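PDB 4R03: DUF3836 domain-containing protein from Parabacteroides distasonis ATCC 8503, which is of unknown function but folds as a single-layer antiparallel beta-sheet thought to have evolved from beta-hairpin repeats. Local coordinates for residues A[20-25]-A[29-34]; A[49-54]-A[60-65]. All coordinates share one frame; numbering follows the deposited sequence.

Contact 1 (A[20-25]-A[29-34]). With PO4 (phosphate ion), chain D.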
loop_
_atom_site.group_PDB
_atom_site.type_symbol
_atom_site.label_atom_id
_atom_site.label_comp_id
_atom_site.label_asym_id
_atom_site.label_seq_id
_atom_site.Cartn_x
_atom_site.Cartn_y
_atom_site.Cartn_z
ATOM N N VAL A 20 -8.792 -4.634 -2.000
ATOM C CA VAL A 20 -9.172 -5.801 -1.211
ATOM C C VAL A 20 -10.576 -5.613 -0.705
ATOM O O VAL A 20 -10.873 -4.583 -0.051
ATOM C CB VAL A 20 -8.249 -5.976 0.022
ATOM C CG1 VAL A 20 -8.637 -7.235 0.816
ATOM C CG2 VAL A 20 -6.796 -6.006 -0.388
ATOM N N PHE A 21 -11.440 -6.569 -1.017
ATOM C CA PHE A 21 -12.797 -6.661 -0.496
ATOM C C PHE A 21 -12.863 -7.765 0.574
ATOM O O PHE A 21 -12.339 -8.884 0.366
ATOM C CB PHE A 21 -13.815 -6.993 -1.553
ATOM C CG PHE A 21 -13.926 -6.009 -2.668
ATOM C CD1 PHE A 21 -13.058 -6.056 -3.725
ATOM C CD2 PHE A 21 -14.999 -5.117 -2.731
ATOM C CE1 PHE A 21 -13.202 -5.171 -4.782
ATOM C CE2 PHE A 21 -15.118 -4.243 -3.817
ATOM C CZ PHE A 21 -14.218 -4.259 -4.789
ATOM N N LEU A 22 -13.427 -7.433 1.728
ATOM C CA LEU A 22 -13.707 -8.415 2.776
ATOM C C LEU A 22 -15.085 -9.026 2.593
ATOM O O LEU A 22 -16.108 -8.327 2.491
ATOM C CB LEU A 22 -13.597 -7.735 4.152
ATOM C CG LEU A 22 -14.011 -8.623 5.346
ATOM C CD1 LEU A 22 -13.082 -9.810 5.493
ATOM C CD2 LEU A 22 -13.990 -7.768 6.641
ATOM N N GLN A 23 -15.123 -10.350 2.531
ATOM C CA GLN A 23 -16.341 -11.145 2.444
ATOM C C GLN A 23 -16.531 -11.826 3.804
ATOM O O GLN A 23 -15.681 -12.633 4.208
ATOM C CB GLN A 23 -16.207 -12.175 1.357
ATOM C CG GLN A 23 -16.122 -11.586 -0.071
ATOM C CD GLN A 23 -15.534 -12.560 -1.030
ATOM O OE1 GLN A 23 -14.487 -13.121 -0.803
ATOM N NE2 GLN A 23 -16.171 -12.693 -2.171
ATOM N N GLU A 24 -17.612 -11.454 4.502
ATOM C CA GLU A 24 -17.769 -11.979 5.864
ATOM C C GLU A 24 -19.243 -12.141 6.124
ATOM O O GLU A 24 -19.976 -11.196 5.976
ATOM C CB GLU A 24 -17.137 -11.017 6.841
ATOM C CG GLU A 24 -17.250 -11.414 8.301
ATOM C CD GLU A 24 -16.268 -10.636 9.179
ATOM O OE1 GLU A 24 -16.005 -9.420 8.943
ATOM O OE2 GLU A 24 -15.748 -11.245 10.147
ATOM N N ASN A 25 -19.620 -13.344 6.554
ATOM C CA ASN A 25 -21.012 -13.650 6.862
ATOM C C ASN A 25 -22.000 -13.188 5.808
ATOM O O ASN A 25 -23.074 -12.657 6.131
ATOM C CB ASN A 25 -21.338 -13.106 8.224
ATOM C CG ASN A 25 -20.414 -13.671 9.284
ATOM O OD1 ASN A 25 -20.026 -14.849 9.229
ATOM N ND2 ASN A 25 -19.991 -12.827 10.204
ATOM N N ASN A 29 -17.611 -5.959 1.489
ATOM C CA ASN A 29 -17.254 -4.558 1.765
ATOM C C ASN A 29 -15.849 -4.269 1.340
ATOM O O ASN A 29 -14.926 -5.035 1.598
ATOM C CB ASN A 29 -17.410 -4.231 3.231
ATOM C CG ASN A 29 -18.847 -4.196 3.681
ATOM O OD1 ASN A 29 -19.585 -3.158 3.553
ATOM N ND2 ASN A 29 -19.270 -5.285 4.225
ATOM N N LYS A 30 -15.658 -3.105 0.754
ATOM C CA LYS A 30 -14.330 -2.626 0.478
ATOM C C LYS A 30 -13.549 -2.458 1.730
ATOM O O LYS A 30 -14.012 -1.845 2.745
ATOM C CB LYS A 30 -14.372 -1.278 -0.281
ATOM C CG LYS A 30 -14.829 -1.451 -1.715
ATOM C CD LYS A 30 -15.158 -0.110 -2.429
ATOM C CE LYS A 30 -15.398 -0.392 -3.859
ATOM N NZ LYS A 30 -15.701 0.918 -4.587
ATOM N N GLN A 31 -12.333 -2.981 1.754
ATOM C CA GLN A 31 -11.483 -2.871 2.931
ATOM C C GLN A 31 -10.341 -1.897 2.742
ATOM O O GLN A 31 -10.129 -1.008 3.577
ATOM C CB GLN A 31 -10.893 -4.232 3.342
ATOM C CG GLN A 31 -10.149 -4.221 4.627
ATOM C CD GLN A 31 -9.609 -5.553 4.924
ATOM O OE1 GLN A 31 -8.852 -6.092 4.132
ATOM N NE2 GLN A 31 -9.924 -6.097 6.075
ATOM N N VAL A 32 -9.525 -2.077 1.706
ATOM C CA VAL A 32 -8.359 -1.240 1.511
ATOM C C VAL A 32 -8.027 -1.192 0.032
ATOM O O VAL A 32 -8.284 -2.171 -0.677
ATOM C CB VAL A 32 -7.139 -1.716 2.388
ATOM C CG1 VAL A 32 -6.749 -3.152 2.106
ATOM C CG2 VAL A 32 -5.967 -0.819 2.259
ATOM N N ARG A 33 -7.467 -0.078 -0.427
ATOM C CA ARG A 33 -6.956 0.122 -1.776
ATOM C C ARG A 33 -5.495 0.547 -1.684
ATOM O O ARG A 33 -5.140 1.401 -0.921
ATOM C CB ARG A 33 -7.743 1.205 -2.507
ATOM C CG ARG A 33 -7.196 1.573 -3.883
ATOM C CD ARG A 33 -8.032 2.698 -4.495
ATOM N NE ARG A 33 -7.410 3.106 -5.770
ATOM C CZ ARG A 33 -7.711 2.592 -6.928
ATOM N NH1 ARG A 33 -8.691 1.728 -7.069
ATOM N NH2 ARG A 33 -7.024 3.015 -7.976
ATOM N N TYR A 34 -4.657 -0.128 -2.478
ATOM C CA TYR A 34 -3.238 0.174 -2.554
ATOM C C TYR A 34 -2.941 0.723 -3.948
ATOM O O TYR A 34 -3.450 0.222 -4.966
ATOM C CB TYR A 34 -2.410 -1.055 -2.342
ATOM C CG TYR A 34 -2.634 -1.740 -1.029
ATOM C CD1 TYR A 34 -2.263 -1.139 0.138
ATOM C CD2 TYR A 34 -3.194 -2.995 -0.957
ATOM C CE1 TYR A 34 -2.442 -1.776 1.338
ATOM C CE2 TYR A 34 -3.427 -3.637 0.266
ATOM C CZ TYR A 34 -2.971 -3.041 1.419
ATOM O OH TYR A 34 -3.177 -3.676 2.656
HETATM P P PO4 D . -12.695 0.716 -6.767
HETATM O O1 PO4 D . -11.223 1.077 -6.766
HETATM O O2 PO4 D . -13.361 1.658 -5.838
HETATM O O3 PO4 D . -12.995 -0.734 -6.337
HETATM O O4 PO4 D . -13.217 0.860 -8.178
HETATM O O HOH W 1 -17.750 -7.517 4.783
#
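Q31 and V32 both face V20, a classic beta bulge in the five-bond ladder between the strands. V20 N reaches V32 O at 2.8 Å with an N-H...O angle of 179°, whereas V20 O takes Q31 N at 2.8 Å and V32 N at a weak 3.3 Å. The extra residue, Q31, has a helical backbone (phi/psi -107/-55°), and beyond it the pairs are F21 with K30 and L22 with N29, the latter bonded in both directions. One water spans the L22-N29 pair, donating to L22 O and accepting from N29 ND2.

The apolar contacts divide between the sheet's faces. On the face of V20 and V32, V20 CG2 lies 3.8 Å from V32 CG1, and Y4 of strand 2-11 also touches V20. On the other, the F21 ring and the K30 chain run alongside each other; with K30 extended beyond CG, its methylenes follow the ring from F21 CE2, 3.5 Å from K30 CG, towards CZ. Replacing F21 with an alanine would probably open a gap beside these methylenes and leave the lysine chain freer to swing.

At the tip of the K30 side chain the polar partner is a phosphate: K30 NZ donates to phosphate O2 at 2.8 Å, R33 NH1 approaches phosphate O1 near the guanidinium plane, and W59 NE1 adds a hydrogen bond. The phosphate probably came from the crystallisation liquor, so this chemistry implies a basic, aromatic-lined surface able to hold an anion, without establishing a natural ligand.

Contact 2 (A[49-54]-A[60-65])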
loop_
_atom_site.group_PDB
_atom_site.type_symbol
_atom_site.label_atom_id
_atom_site.label_comp_id
_atom_site.label_asym_id
_atom_site.label_seq_id
_atom_site.Cartn_x
_atom_site.Cartn_y
_atom_site.Cartn_z
ATOM N N ALA A 49 -1.865 3.532 0.753
ATOM C CA ALA A 49 -2.999 2.736 1.181
ATOM C C ALA A 49 -4.145 3.712 1.486
ATOM O O ALA A 49 -3.912 4.757 2.165
ATOM C CB ALA A 49 -2.707 1.915 2.393
ATOM N N PHE A 50 -5.350 3.372 1.022
ATOM C CA PHE A 50 -6.560 4.137 1.238
ATOM C C PHE A 50 -7.576 3.290 1.987
ATOM O O PHE A 50 -7.723 2.087 1.713
ATOM C CB PHE A 50 -7.167 4.550 -0.098
ATOM C CG PHE A 50 -6.286 5.382 -0.974
ATOM C CD1 PHE A 50 -5.250 4.801 -1.707
ATOM C CD2 PHE A 50 -6.471 6.771 -1.074
ATOM C CE1 PHE A 50 -4.438 5.563 -2.514
ATOM C CE2 PHE A 50 -5.632 7.523 -1.872
ATOM C CZ PHE A 50 -4.621 6.920 -2.591
ATOM N N ARG A 51 -8.320 3.929 2.892
ATOM C CA ARG A 51 -9.453 3.301 3.572
ATOM C C ARG A 51 -10.740 3.691 2.810
ATOM O O ARG A 51 -10.797 4.725 2.133
ATOM C CB ARG A 51 -9.538 3.725 5.039
ATOM C CG ARG A 51 -9.805 5.195 5.233
ATOM C CD ARG A 51 -9.858 5.530 6.772
ATOM N NE ARG A 51 -10.055 6.950 6.895
ATOM C CZ ARG A 51 -11.235 7.545 6.798
ATOM N NH1 ARG A 51 -12.323 6.840 6.717
ATOM N NH2 ARG A 51 -11.317 8.876 6.894
ATOM N N TRP A 52 -11.751 2.867 2.970
ATOM C CA TRP A 52 -13.052 3.125 2.334
ATOM C C TRP A 52 -13.912 3.813 3.381
ATOM O O TRP A 52 -14.311 3.232 4.399
ATOM C CB TRP A 52 -13.704 1.881 1.810
ATOM C CG TRP A 52 -14.976 2.109 1.123
ATOM C CD1 TRP A 52 -16.196 1.770 1.596
ATOM C CD2 TRP A 52 -15.179 2.709 -0.157
ATOM N NE1 TRP A 52 -17.153 2.117 0.693
ATOM C CE2 TRP A 52 -16.567 2.682 -0.407
ATOM C CE3 TRP A 52 -14.342 3.273 -1.124
ATOM C CZ2 TRP A 52 -17.096 3.191 -1.578
ATOM C CZ3 TRP A 52 -14.859 3.743 -2.259
ATOM C CH2 TRP A 52 -16.245 3.755 -2.469
ATOM N N ASP A 53 -14.238 5.069 3.108
ATOM C CA ASP A 53 -15.148 5.812 3.994
ATOM C C ASP A 53 -16.605 5.553 3.600
ATOM O O ASP A 53 -17.060 5.909 2.529
ATOM C CB ASP A 53 -14.778 7.283 3.958
ATOM C CG ASP A 53 -15.625 8.114 4.898
ATOM O OD1 ASP A 53 -16.846 8.127 4.663
ATOM O OD2 ASP A 53 -15.057 8.691 5.854
ATOM N N ARG A 54 -17.318 4.852 4.476
ATOM C CA ARG A 54 -18.683 4.414 4.166
ATOM C C ARG A 54 -19.690 5.549 4.376
ATOM O O ARG A 54 -20.778 5.465 3.806
ATOM C CB ARG A 54 -19.118 3.239 5.064
ATOM C CG ARG A 54 -18.168 2.021 4.936
ATOM C CD ARG A 54 -18.607 0.861 5.819
ATOM N NE ARG A 54 -19.826 0.271 5.276
ATOM C CZ ARG A 54 -20.641 -0.567 5.948
ATOM N NH1 ARG A 54 -20.393 -0.863 7.199
ATOM N NH2 ARG A 54 -21.722 -1.057 5.360
ATOM N N VAL A 60 -10.181 7.321 1.003
ATOM C CA VAL A 60 -9.516 8.385 1.743
ATOM C C VAL A 60 -8.090 7.874 2.071
ATOM O O VAL A 60 -7.931 6.747 2.539
ATOM C CB VAL A 60 -10.232 8.699 3.038
ATOM C CG1 VAL A 60 -9.575 9.863 3.711
ATOM C CG2 VAL A 60 -11.691 9.031 2.738
ATOM N N PRO A 61 -7.078 8.714 1.849
ATOM C CA PRO A 61 -5.720 8.260 2.175
ATOM C C PRO A 61 -5.575 7.871 3.621
ATOM O O PRO A 61 -6.178 8.507 4.526
ATOM C CB PRO A 61 -4.829 9.473 1.888
ATOM C CG PRO A 61 -5.641 10.440 1.249
ATOM C CD PRO A 61 -7.106 10.088 1.354
ATOM N N PHE A 62 -4.785 6.810 3.876
ATOM C CA PHE A 62 -4.573 6.252 5.166
ATOM C C PHE A 62 -3.098 6.240 5.571
ATOM O O PHE A 62 -2.734 6.790 6.618
ATOM C CB PHE A 62 -5.199 4.837 5.285
ATOM C CG PHE A 62 -5.171 4.304 6.661
ATOM C CD1 PHE A 62 -5.761 5.009 7.696
ATOM C CD2 PHE A 62 -4.537 3.143 6.949
ATOM C CE1 PHE A 62 -5.717 4.558 8.999
ATOM C CE2 PHE A 62 -4.482 2.668 8.280
ATOM C CZ PHE A 62 -5.064 3.391 9.290
ATOM N N TYR A 63 -2.240 5.674 4.724
ATOM C CA TYR A 63 -0.789 5.719 4.939
ATOM C C TYR A 63 -0.050 5.680 3.658
ATOM O O TYR A 63 -0.594 5.361 2.590
ATOM C CB TYR A 63 -0.290 4.630 5.906
ATOM C CG TYR A 63 -0.321 3.178 5.403
ATOM C CD1 TYR A 63 0.556 2.773 4.411
ATOM C CD2 TYR A 63 -1.186 2.261 5.922
ATOM C CE1 TYR A 63 0.601 1.418 3.958
ATOM C CE2 TYR A 63 -1.142 0.892 5.479
ATOM C CZ TYR A 63 -0.253 0.537 4.516
ATOM O OH TYR A 63 -0.210 -0.775 4.001
ATOM N N GLN A 64 1.234 5.991 3.729
ATOM C CA GLN A 64 2.126 6.032 2.581
ATOM C C GLN A 64 3.476 5.453 3.028
ATOM O O GLN A 64 3.992 5.844 4.083
ATOM C CB GLN A 64 2.353 7.433 2.075
ATOM C CG GLN A 64 3.309 7.521 0.930
ATOM C CD GLN A 64 3.578 8.936 0.514
ATOM O OE1 GLN A 64 4.274 9.691 1.216
ATOM N NE2 GLN A 64 3.048 9.310 -0.628
ATOM N N ILE A 65 4.028 4.516 2.252
ATOM C CA ILE A 65 5.375 4.012 2.535
ATOM C C ILE A 65 6.244 4.314 1.321
ATOM O O ILE A 65 5.812 4.163 0.165
ATOM C CB ILE A 65 5.320 2.509 2.777
ATOM C CG1 ILE A 65 4.330 2.133 3.876
ATOM C CG2 ILE A 65 6.757 1.923 3.025
ATOM C CD1 ILE A 65 4.188 0.697 4.146
HETATM O O HOH W 2 -7.657 8.421 6.641
#
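Strands 49-53 and 60-65 run antiparallel, their axes 4.2 Å apart at closest and 144° between their directions. A49 N bonds Y63 O almost straight, while A49 O accepts two donors, F62 N at 2.8 Å in the carbonyl plane and Y63 N at 3.2 Å, tilted from it. F62 and Y63 thus both face A49 in a classic beta bulge. Past it, F50 sits opposite P61 in a non-hydrogen-bonded pair, where proline's missing N-H costs no bond across the strands, and R51 and V60 exchange two backbone bonds.

This is the hairpin of strands 44-53 and 58-69, in the middle of the seven-stranded meander.

A49 CB stands over the centre of the Y63 ring, 3.5 Å from its centroid and 11° off the normal, a CH-pi contact. Y63 chi1 of 70° places CG between backbone N and carbonyl carbon, turning the ring back over the alanine. The R51 guanidinium lays one face on V60 CB, offset toward its rim, and a water at its edge links R51 NE to P61 O. In one of two D53 conformers, OD1 accepts from N56 N and a doubtful salt bridge joins R51 NH1 to D53 OD2 through a weak 3.4 Å hydrogen bond.

In the fold
Contacts 1 and 2 belong to successive hairpins of one antiparallel sheet, their centres about 13 Å apart. Their inner strands, 27-38 and 44-53, are direct neighbours: R33 O and F50 N lie 2.8 Å apart, a probable hydrogen bond, and V32 CG2 packs 3.4 Å from F50 O. Each hairpin contains a classic beta bulge. Side chains also cross this seam: K30 forms a cation-pi pair with W52, its NZ 3.6 Å from W52 CH2, while W52 meets W59 edge-to-face. A citrate, like the phosphate probably from the crystallisation liquor, receives hydrogen bonds from K30 N in 29-34 and from W52 NE1 and R54 NH2 in 49-54, consistent with a shared anion-accepting patch.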